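Local coordinates for Alpha/beta hydrolase fold protein (Ochrobactrum, PDB 4G9E) that probably hydrolyses the lactone ring of N-acyl homoserine lactones, as an AHL-lactonase of the alpha/beta hydrolase fold, at residues E117-G125 and F258-C269; V204-N215 and V227-W236. All coordinates share one frame; numbering follows the deposited sequence. Where two conformers were deposited one is given.

Contact 1: E117-G125 and F258-C269; sequences EMRGLMITG and FDAYLARFIRDC
M122 and F265 are at the centre of the apolar contact between strand 120-124 and the helix segment 258-269, which runs nearly antiparallel to it with axes 9.4 Å apart. With CG anti to its backbone N (chi1 177°), the M122 chain reaches out from the strand and then bends at its last torsion, so that CE settles 3.7 Å from F265 CB. The sulfur has a different set of neighbours: M122 SD lies 4.1 Å from L262 CD1 and makes a Met-aromatic contact with F258, approaching that ring obliquely. F265 slides past M122 in the opposite direction and presents its rim to the strand backbone, CZ standing 3.6 Å from L121 N near the ring plane. C269 SG lies over one face of the same ring, offset toward the rim. G120 fits this crowded end because a side chain there would run into both C269 SG and F265 CZ.

Polar links are few. Water 1 donates to R119 O at 2.7 Å and to C269 O at 3.0 Å, joining R119 to the helix backbone. T124 OG1 meets the edge of F258, but its hydrogen bond goes to V214 O.

Strands 97-101 and 211-216 flank strand 120-124 in the central sheet, M122 touching F99 on one and A212 and V214 on the other, while L262 reaches L27 of strand 24-30: helix 255-270 packs across several strands of the alpha/beta hydrolase sheet.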
loop_
_atom_site.group_PDB
_atom_site.type_symbol
_atom_site.label_atom_id
_atom_site.label_comp_id
_atom_site.label_asym_id
_atom_site.label_seq_id
_atom_site.Cartn_x
_atom_site.Cartn_y
_atom_site.Cartn_z
ATOM N N GLU A 117 16.006 -7.745 1.771
ATOM C CA GLU A 117 15.680 -8.822 2.723
ATOM C C GLU A 117 14.172 -8.912 3.031
ATOM O O GLU A 117 13.760 -9.665 3.927
ATOM C CB GLU A 117 16.512 -8.698 3.989
ATOM C CG GLU A 117 17.998 -9.000 3.784
ATOM C CD GLU A 117 18.322 -10.532 3.584
ATOM O OE1 GLU A 117 17.405 -11.414 3.612
ATOM O OE2 GLU A 117 19.527 -10.853 3.383
ATOM N N MET A 118 13.371 -8.180 2.248
ATOM C CA MET A 118 11.918 -8.282 2.346
ATOM C C MET A 118 11.518 -9.749 2.333
ATOM O O MET A 118 11.934 -10.498 1.450
ATOM C CB MET A 118 11.275 -7.572 1.155
ATOM C CG MET A 118 9.820 -7.204 1.385
ATOM S SD MET A 118 8.963 -6.576 -0.071
ATOM C CE MET A 118 9.889 -5.078 -0.415
ATOM N N ARG A 119 10.685 -10.161 3.280
ATOM C CA ARG A 119 10.355 -11.578 3.360
ATOM C C ARG A 119 9.163 -11.977 2.509
ATOM O O ARG A 119 8.959 -13.151 2.231
ATOM C CB ARG A 119 10.221 -12.037 4.806
ATOM C CG ARG A 119 11.611 -12.285 5.387
ATOM C CD ARG A 119 11.619 -12.977 6.715
ATOM N NE ARG A 119 11.395 -12.036 7.800
ATOM C CZ ARG A 119 11.383 -12.382 9.081
ATOM N NH1 ARG A 119 11.595 -13.647 9.426
ATOM N NH2 ARG A 119 11.168 -11.467 10.015
ATOM N N GLY A 120 8.385 -10.990 2.081
ATOM C CA GLY A 120 7.262 -11.223 1.199
ATOM C C GLY A 120 6.583 -9.895 0.948
ATOM O O GLY A 120 6.772 -8.957 1.722
ATOM N N LEU A 121 5.789 -9.830 -0.116
ATOM C CA LEU A 121 5.010 -8.639 -0.445
ATOM C C LEU A 121 3.586 -9.059 -0.743
ATOM O O LEU A 121 3.377 -9.911 -1.608
ATOM C CB LEU A 121 5.597 -7.963 -1.685
ATOM C CG LEU A 121 4.789 -6.811 -2.286
ATOM C CD1 LEU A 121 4.722 -5.649 -1.324
ATOM C CD2 LEU A 121 5.419 -6.367 -3.602
ATOM N N MET A 122 2.618 -8.474 -0.036
ATOM C CA MET A 122 1.205 -8.655 -0.377
ATOM C C MET A 122 0.682 -7.343 -0.940
ATOM O O MET A 122 0.906 -6.289 -0.346
ATOM C CB MET A 122 0.375 -9.068 0.846
ATOM C CG MET A 122 -1.121 -9.198 0.525
ATOM S SD MET A 122 -2.145 -9.717 1.913
ATOM C CE MET A 122 -1.693 -11.449 1.988
ATOM N N ILE A 123 0.002 -7.424 -2.081
ATOM C CA ILE A 123 -0.567 -6.245 -2.726
ATOM C C ILE A 123 -2.075 -6.386 -2.885
ATOM O O ILE A 123 -2.585 -7.419 -3.351
ATOM C CB ILE A 123 0.124 -5.936 -4.076
ATOM C CG1 ILE A 123 0.034 -7.119 -5.049
ATOM C CG2 ILE A 123 1.581 -5.534 -3.840
ATOM C CD1 ILE A 123 0.566 -6.812 -6.453
ATOM N N THR A 124 -2.776 -5.332 -2.475
ATOM C CA THR A 124 -4.226 -5.275 -2.488
ATOM C C THR A 124 -4.626 -3.960 -3.129
ATOM O O THR A 124 -4.153 -2.897 -2.723
ATOM C CB THR A 124 -4.770 -5.331 -1.049
ATOM O OG1 THR A 124 -4.545 -6.640 -0.510
ATOM C CG2 THR A 124 -6.260 -4.988 -0.986
ATOM N N GLY A 125 -5.488 -4.023 -4.137
ATOM C CA GLY A 125 -5.894 -2.824 -4.848
ATOM C C GLY A 125 -4.856 -2.331 -5.841
ATOM O O GLY A 125 -4.883 -1.169 -6.226
ATOM N N PHE A 258 -9.952 -10.906 5.341
ATOM C CA PHE A 258 -8.671 -10.371 4.909
ATOM C C PHE A 258 -7.545 -10.838 5.839
ATOM O O PHE A 258 -6.478 -11.256 5.384
ATOM C CB PHE A 258 -8.715 -8.846 4.856
ATOM C CG PHE A 258 -7.368 -8.229 4.595
ATOM C CD1 PHE A 258 -6.883 -8.092 3.304
ATOM C CD2 PHE A 258 -6.560 -7.846 5.653
ATOM C CE1 PHE A 258 -5.617 -7.556 3.082
ATOM C CE2 PHE A 258 -5.305 -7.323 5.447
ATOM C CZ PHE A 258 -4.833 -7.172 4.162
ATOM N N ASP A 259 -7.789 -10.759 7.143
ATOM C CA ASP A 259 -6.778 -11.120 8.126
ATOM C C ASP A 259 -6.393 -12.590 8.024
ATOM O O ASP A 259 -5.262 -12.946 8.341
ATOM C CB ASP A 259 -7.245 -10.819 9.554
ATOM C CG ASP A 259 -7.234 -9.338 9.891
ATOM O OD1 ASP A 259 -6.677 -8.530 9.120
ATOM O OD2 ASP A 259 -7.778 -8.992 10.965
ATOM N N ALA A 260 -7.321 -13.450 7.611
ATOM C CA ALA A 260 -6.974 -14.853 7.391
ATOM C C ALA A 260 -5.858 -14.960 6.348
ATOM O O ALA A 260 -4.882 -15.688 6.540
ATOM C CB ALA A 260 -8.200 -15.653 6.962
ATOM N N TYR A 261 -6.006 -14.247 5.240
ATOM C CA TYR A 261 -4.960 -14.242 4.224
ATOM C C TYR A 261 -3.662 -13.619 4.736
ATOM O O TYR A 261 -2.584 -14.170 4.537
ATOM C CB TYR A 261 -5.411 -13.489 2.974
ATOM C CG TYR A 261 -6.448 -14.207 2.158
ATOM C CD1 TYR A 261 -6.113 -15.305 1.377
ATOM C CD2 TYR A 261 -7.767 -13.781 2.154
ATOM C CE1 TYR A 261 -7.068 -15.965 0.622
ATOM C CE2 TYR A 261 -8.724 -14.429 1.398
ATOM C CZ TYR A 261 -8.366 -15.518 0.632
ATOM O OH TYR A 261 -9.313 -16.174 -0.119
ATOM N N LEU A 262 -3.758 -12.450 5.363
ATOM C CA LEU A 262 -2.566 -11.747 5.797
ATOM C C LEU A 262 -1.806 -12.554 6.845
ATOM O O LEU A 262 -0.588 -12.680 6.762
ATOM C CB LEU A 262 -2.929 -10.358 6.319
ATOM C CG LEU A 262 -1.759 -9.517 6.829
ATOM C CD1 LEU A 262 -0.677 -9.352 5.763
ATOM C CD2 LEU A 262 -2.257 -8.170 7.338
ATOM N N ALA A 263 -2.520 -13.092 7.832
ATOM C CA ALA A 263 -1.873 -13.899 8.859
ATOM C C ALA A 263 -1.187 -15.126 8.263
ATOM O O ALA A 263 -0.071 -15.481 8.658
ATOM C CB ALA A 263 -2.880 -14.319 9.926
ATOM N N ARG A 264 -1.863 -15.795 7.338
ATOM C CA ARG A 264 -1.299 -16.993 6.735
ATOM C C ARG A 264 -0.052 -16.643 5.927
ATOM O O ARG A 264 0.950 -17.352 5.979
ATOM C CB ARG A 264 -2.332 -17.730 5.882
ATOM C CG ARG A 264 -1.885 -19.117 5.455
ATOM C CD ARG A 264 -3.039 -19.918 4.887
ATOM N NE ARG A 264 -3.570 -19.431 3.613
ATOM C CZ ARG A 264 -4.786 -18.918 3.445
ATOM N NH1 ARG A 264 -5.189 -18.562 2.235
ATOM N NH2 ARG A 264 -5.604 -18.762 4.477
ATOM N N PHE A 265 -0.111 -15.535 5.202
ATOM C CA PHE A 265 1.024 -15.079 4.418
ATOM C C PHE A 265 2.210 -14.735 5.322
ATOM O O PHE A 265 3.343 -15.141 5.047
ATOM C CB PHE A 265 0.620 -13.869 3.576
ATOM C CG PHE A 265 1.689 -13.409 2.635
ATOM C CD1 PHE A 265 2.190 -14.264 1.668
ATOM C CD2 PHE A 265 2.179 -12.110 2.699
ATOM C CE1 PHE A 265 3.176 -13.836 0.782
ATOM C CE2 PHE A 265 3.165 -11.676 1.815
ATOM C CZ PHE A 265 3.648 -12.536 0.851
ATOM N N ILE A 266 1.971 -14.003 6.407
ATOM C CA ILE A 266 3.057 -13.671 7.323
ATOM C C ILE A 266 3.670 -14.946 7.906
ATOM O O ILE A 266 4.892 -15.107 7.924
ATOM C CB ILE A 266 2.610 -12.736 8.459
ATOM C CG1 ILE A 266 2.147 -11.387 7.905
ATOM C CG2 ILE A 266 3.743 -12.538 9.455
ATOM C CD1 ILE A 266 1.387 -10.553 8.924
ATOM N N ARG A 267 2.825 -15.866 8.367
ATOM C CA ARG A 267 3.318 -17.129 8.908
ATOM C C ARG A 267 4.172 -17.849 7.863
ATOM O O ARG A 267 5.270 -18.326 8.162
ATOM C CB ARG A 267 2.137 -18.005 9.361
ATOM C CG ARG A 267 2.512 -19.250 10.155
ATOM C CD ARG A 267 2.966 -20.432 9.307
ATOM N NE ARG A 267 2.091 -20.737 8.182
ATOM C CZ ARG A 267 0.996 -21.495 8.241
ATOM N NH1 ARG A 267 0.298 -21.698 7.134
ATOM N NH2 ARG A 267 0.598 -22.059 9.388
ATOM N N ASP A 268 3.670 -17.929 6.638
ATOM C CA ASP A 268 4.378 -18.626 5.580
ATOM C C ASP A 268 5.731 -17.989 5.275
ATOM O O ASP A 268 6.697 -18.689 4.997
ATOM C CB ASP A 268 3.551 -18.682 4.298
ATOM C CG ASP A 268 2.359 -19.618 4.380
ATOM O OD1 ASP A 268 2.192 -20.358 5.382
ATOM O OD2 ASP A 268 1.597 -19.610 3.390
ATOM N N CYS A 269 5.799 -16.660 5.313
ATOM C CA CYS A 269 7.020 -15.945 4.941
ATOM C C CYS A 269 8.045 -15.861 6.062
ATOM O O CYS A 269 9.203 -15.529 5.808
ATOM C CB CYS A 269 6.682 -14.523 4.497
ATOM S SG CYS A 269 5.830 -14.395 2.928
HETATM O O HOH W 1 10.047 -15.537 2.945
#

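Contact 2: V204-N215 and V227-W236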
loop_
_atom_site.group_PDB
_atom_site.type_symbol
_atom_site.label_atom_id
_atom_site.label_comp_id
_atom_site.label_asym_id
_atom_site.label_seq_id
_atom_site.Cartn_x
_atom_site.Cartn_y
_atom_site.Cartn_z
ATOM N N VAL A 204 7.586 -7.699 -11.085
ATOM C CA VAL A 204 6.883 -8.782 -10.401
ATOM C C VAL A 204 7.074 -10.125 -11.102
ATOM O O VAL A 204 7.071 -11.163 -10.444
ATOM C CB VAL A 204 5.385 -8.488 -10.125
ATOM C CG1 VAL A 204 5.223 -7.221 -9.295
ATOM C CG2 VAL A 204 4.552 -8.461 -11.404
ATOM N N ALA A 205 7.271 -10.103 -12.418
ATOM C CA ALA A 205 7.506 -11.328 -13.176
ATOM C C ALA A 205 8.823 -11.979 -12.779
ATOM O O ALA A 205 8.942 -13.207 -12.761
ATOM C CB ALA A 205 7.488 -11.047 -14.680
ATOM N N GLU A 206 9.809 -11.146 -12.457
ATOM C CA GLU A 206 11.172 -11.606 -12.231
ATOM C C GLU A 206 11.528 -11.746 -10.749
ATOM O O GLU A 206 12.530 -12.371 -10.403
ATOM C CB GLU A 206 12.138 -10.672 -12.966
ATOM C CG GLU A 206 11.918 -10.711 -14.478
ATOM C CD GLU A 206 12.535 -9.544 -15.238
ATOM O OE1 GLU A 206 13.371 -8.803 -14.678
ATOM O OE2 GLU A 206 12.173 -9.369 -16.422
ATOM N N ALA A 207 10.683 -11.200 -9.878
ATOM C CA ALA A 207 10.945 -11.231 -8.443
ATOM C C ALA A 207 10.826 -12.641 -7.878
ATOM O O ALA A 207 9.876 -13.362 -8.178
ATOM C CB ALA A 207 9.996 -10.290 -7.721
ATOM N N GLN A 208 11.787 -13.010 -7.054
ATOM C CA GLN A 208 11.816 -14.369 -6.471
ATOM C C GLN A 208 11.050 -14.476 -5.137
ATOM O O GLN A 208 10.659 -15.565 -4.724
ATOM C CB GLN A 208 13.268 -14.812 -6.233
ATOM C CG GLN A 208 14.114 -14.729 -7.489
ATOM C CD GLN A 208 13.567 -15.675 -8.450
ATOM O OE1 GLN A 208 12.763 -15.353 -9.317
ATOM N NE2 GLN A 208 13.899 -16.908 -8.237
ATOM N N LEU A 209 10.905 -13.354 -4.437
ATOM C CA LEU A 209 10.222 -13.404 -3.144
ATOM C C LEU A 209 8.738 -13.720 -3.332
ATOM O O LEU A 209 8.171 -13.493 -4.401
ATOM C CB LEU A 209 10.402 -12.107 -2.346
ATOM C CG LEU A 209 9.383 -10.982 -2.544
ATOM C CD1 LEU A 209 9.605 -9.858 -1.545
ATOM C CD2 LEU A 209 9.422 -10.458 -3.972
ATOM N N PRO A 210 8.100 -14.266 -2.293
ATOM C CA PRO A 210 6.665 -14.519 -2.417
ATOM C C PRO A 210 5.894 -13.217 -2.579
ATOM O O PRO A 210 6.080 -12.281 -1.797
ATOM C CB PRO A 210 6.305 -15.171 -1.075
ATOM C CG PRO A 210 7.594 -15.684 -0.529
ATOM C CD PRO A 210 8.631 -14.708 -0.994
ATOM N N ILE A 211 5.021 -13.181 -3.578
ATOM C CA ILE A 211 4.098 -12.071 -3.741
ATOM C C ILE A 211 2.678 -12.608 -3.636
ATOM O O ILE A 211 2.292 -13.516 -4.372
ATOM C CB ILE A 211 4.301 -11.311 -5.076
ATOM C CG1 ILE A 211 5.695 -10.673 -5.103
ATOM C CG2 ILE A 211 3.216 -10.254 -5.223
ATOM C CD1 ILE A 211 6.056 -9.989 -6.420
ATOM N N ALA A 212 1.922 -12.049 -2.696
ATOM C CA ALA A 212 0.526 -12.407 -2.501
ATOM C C ALA A 212 -0.350 -11.320 -3.081
ATOM O O ALA A 212 -0.037 -10.129 -2.977
ATOM C CB ALA A 212 0.228 -12.568 -1.019
ATOM N N VAL A 213 -1.461 -11.734 -3.674
ATOM C CA VAL A 213 -2.385 -10.809 -4.309
ATOM C C VAL A 213 -3.772 -11.092 -3.742
ATOM O O VAL A 213 -4.283 -12.207 -3.876
ATOM C CB VAL A 213 -2.396 -10.993 -5.838
ATOM C CG1 VAL A 213 -3.394 -10.047 -6.491
ATOM C CG2 VAL A 213 -1.003 -10.784 -6.416
ATOM N N VAL A 214 -4.361 -10.097 -3.084
ATOM C CA VAL A 214 -5.663 -10.251 -2.430
ATOM C C VAL A 214 -6.503 -9.016 -2.736
ATOM O O VAL A 214 -6.072 -7.888 -2.472
ATOM C CB VAL A 214 -5.508 -10.376 -0.900
ATOM C CG1 VAL A 214 -6.870 -10.455 -0.226
ATOM C CG2 VAL A 214 -4.649 -11.589 -0.532
ATOM N N ASN A 215 -7.690 -9.221 -3.302
ATOM C CA ASN A 215 -8.563 -8.107 -3.676
ATOM C C ASN A 215 -10.006 -8.371 -3.318
ATOM O O ASN A 215 -10.434 -9.521 -3.224
ATOM C CB ASN A 215 -8.498 -7.834 -5.175
ATOM C CG ASN A 215 -7.245 -7.103 -5.557
ATOM O OD1 ASN A 215 -7.125 -5.906 -5.310
ATOM N ND2 ASN A 215 -6.290 -7.815 -6.130
ATOM N N VAL A 227 -5.536 -8.572 -13.391
ATOM C CA VAL A 227 -4.684 -9.014 -12.298
ATOM C C VAL A 227 -4.478 -10.532 -12.325
ATOM O O VAL A 227 -3.375 -11.022 -12.080
ATOM C CB VAL A 227 -5.270 -8.565 -10.946
ATOM C CG1 VAL A 227 -4.582 -9.273 -9.789
ATOM C CG2 VAL A 227 -5.153 -7.056 -10.811
ATOM N N SER A 228 -5.538 -11.271 -12.640
ATOM C CA SER A 228 -5.463 -12.731 -12.656
ATOM C C SER A 228 -4.607 -13.259 -13.807
ATOM O O SER A 228 -4.323 -14.454 -13.875
ATOM C CB SER A 228 -6.863 -13.347 -12.720
ATOM O OG SER A 228 -7.428 -13.169 -14.003
ATOM N N LYS A 229 -4.197 -12.368 -14.706
ATOM C CA LYS A 229 -3.385 -12.762 -15.852
ATOM C C LYS A 229 -1.939 -12.274 -15.750
ATOM O O LYS A 229 -1.101 -12.609 -16.587
ATOM C CB LYS A 229 -4.020 -12.265 -17.152
ATOM C CG LYS A 229 -5.337 -12.948 -17.489
ATOM C CD LYS A 229 -5.976 -12.349 -18.737
ATOM C CE LYS A 229 -7.298 -13.026 -19.066
ATOM N NZ LYS A 229 -7.121 -14.471 -19.373
ATOM N N VAL A 230 -1.645 -11.485 -14.724
ATOM C CA VAL A 230 -0.294 -10.976 -14.532
ATOM C C VAL A 230 0.658 -12.107 -14.150
ATOM O O VAL A 230 0.317 -12.962 -13.330
ATOM C CB VAL A 230 -0.260 -9.876 -13.453
ATOM C CG1 VAL A 230 1.175 -9.517 -13.080
ATOM C CG2 VAL A 230 -1.029 -8.650 -13.923
ATOM N N LYS A 231 1.842 -12.112 -14.756
ATOM C CA LYS A 231 2.860 -13.102 -14.427
ATOM C C LYS A 231 3.656 -12.676 -13.203
ATOM O O LYS A 231 4.220 -11.581 -13.166
ATOM C CB LYS A 231 3.819 -13.325 -15.598
ATOM C CG LYS A 231 4.871 -14.385 -15.302
ATOM C CD LYS A 231 6.094 -14.255 -16.192
ATOM C CE LYS A 231 7.176 -15.235 -15.763
ATOM N NZ LYS A 231 7.537 -15.068 -14.327
ATOM N N PHE A 232 3.692 -13.545 -12.198
ATOM C CA PHE A 232 4.494 -13.319 -11.002
ATOM C C PHE A 232 5.568 -14.392 -10.907
ATOM O O PHE A 232 5.316 -15.559 -11.210
ATOM C CB PHE A 232 3.629 -13.375 -9.740
ATOM C CG PHE A 232 2.624 -12.269 -9.636
ATOM C CD1 PHE A 232 1.359 -12.406 -10.185
ATOM C CD2 PHE A 232 2.940 -11.092 -8.976
ATOM C CE1 PHE A 232 0.432 -11.384 -10.089
ATOM C CE2 PHE A 232 2.020 -10.071 -8.871
ATOM C CZ PHE A 232 0.763 -10.217 -9.431
ATOM N N GLY A 233 6.758 -14.010 -10.460
ATOM C CA GLY A 233 7.831 -14.975 -10.280
ATOM C C GLY A 233 7.490 -16.058 -9.268
ATOM O O GLY A 233 7.847 -17.216 -9.448
ATOM N N ASN A 234 6.794 -15.677 -8.206
ATOM C CA ASN A 234 6.507 -16.571 -7.093
ATOM C C ASN A 234 5.197 -16.152 -6.442
ATOM O O ASN A 234 5.185 -15.501 -5.395
ATOM C CB ASN A 234 7.657 -16.504 -6.096
ATOM C CG ASN A 234 7.493 -17.456 -4.937
ATOM O OD1 ASN A 234 6.604 -18.310 -4.926
ATOM N ND2 ASN A 234 8.360 -17.314 -3.941
ATOM N N LEU A 235 4.092 -16.504 -7.095
ATOM C CA LEU A 235 2.765 -16.106 -6.649
ATOM C C LEU A 235 2.324 -16.977 -5.477
ATOM O O LEU A 235 2.216 -18.202 -5.594
ATOM C CB LEU A 235 1.765 -16.230 -7.794
ATOM C CG LEU A 235 0.330 -15.802 -7.506
ATOM C CD1 LEU A 235 0.272 -14.354 -7.043
ATOM C CD2 LEU A 235 -0.533 -16.019 -8.740
ATOM N N TRP A 236 2.076 -16.339 -4.340
ATOM C CA TRP A 236 1.722 -17.058 -3.120
ATOM C C TRP A 236 0.436 -17.854 -3.298
ATOM O O TRP A 236 -0.601 -17.306 -3.685
ATOM C CB TRP A 236 1.589 -16.062 -1.977
ATOM C CG TRP A 236 1.185 -16.658 -0.669
ATOM C CD1 TRP A 236 1.925 -17.480 0.134
ATOM C CD2 TRP A 236 -0.057 -16.444 0.012
ATOM N NE1 TRP A 236 1.210 -17.797 1.270
ATOM C CE2 TRP A 236 -0.008 -17.171 1.218
ATOM C CE3 TRP A 236 -1.208 -15.710 -0.286
ATOM C CZ2 TRP A 236 -1.064 -17.177 2.127
ATOM C CZ3 TRP A 236 -2.251 -15.717 0.615
ATOM C CH2 TRP A 236 -2.171 -16.447 1.806
HETATM O O HOH W 2 7.227 -13.087 -7.096
HETATM O O HOH W 3 -1.578 -14.671 -3.993
#
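The F232 ring is met obliquely by three side chains of 204-215: CD2 is 3.8 Å from V204 CB, CE2 meets I211 CG2, and CZ comes within 3.5 Å of V213 CG2. Its CG is anti to the carbonyl carbon (chi1 -66°), which brings the ring back toward 204-215 although its CB bond points away from that segment. V227 and L235 extend the apolar patch around V213, and on another side of the strand A212 CB approaches W236 CE3 obliquely.

The backbones are joined by a single beta bridge between I211 and L235. I211 N donates to N234 O, and W236 N donates to I211 O at 2.8 Å from above the carbonyl plane. The last turn of helix 200-206 is also held: G233 N bonds to V204 O in the carbonyl plane.

N234 ND2 donates to Q208 O at 3.0 Å, almost in its own amide plane, while lying alongside the P210 ring. With an alanine in its place, Q208 O would lose this donor and the 207-210 connection is likely to be held less firmly. Water 2 donates to both A207 O and L209 O and accepts a weak bond from N234 N. The loop between helix 224-227 and strand 241-243 thus supplies donors to carbonyls along the connection from helix 200-206 to strand 211-216 of the alpha/beta hydrolase sheet, with water serving others.

How the contacts relate
Both contacts hold neighbouring parallel strands of one sheet, 120-124 in contact 1 and 211-216 in contact 2, and they meet directly: G125 N with N215 OD1 is a probable hydrogen bond, while W236 packs against F265 and Y261. Contact 1 is core, a helix laid on the sheet and held mainly by apolar and sulfur-aromatic packing. Contact 2 is only partly buried, with exposed K231 and G233 at its margin, and depends far more on backbone hydrogen bonds. The difference follows place: a regular helix offers side chains to a strand, whereas an irregular loop also brings backbone N-H and C=O groups that bond to the adjoining chain.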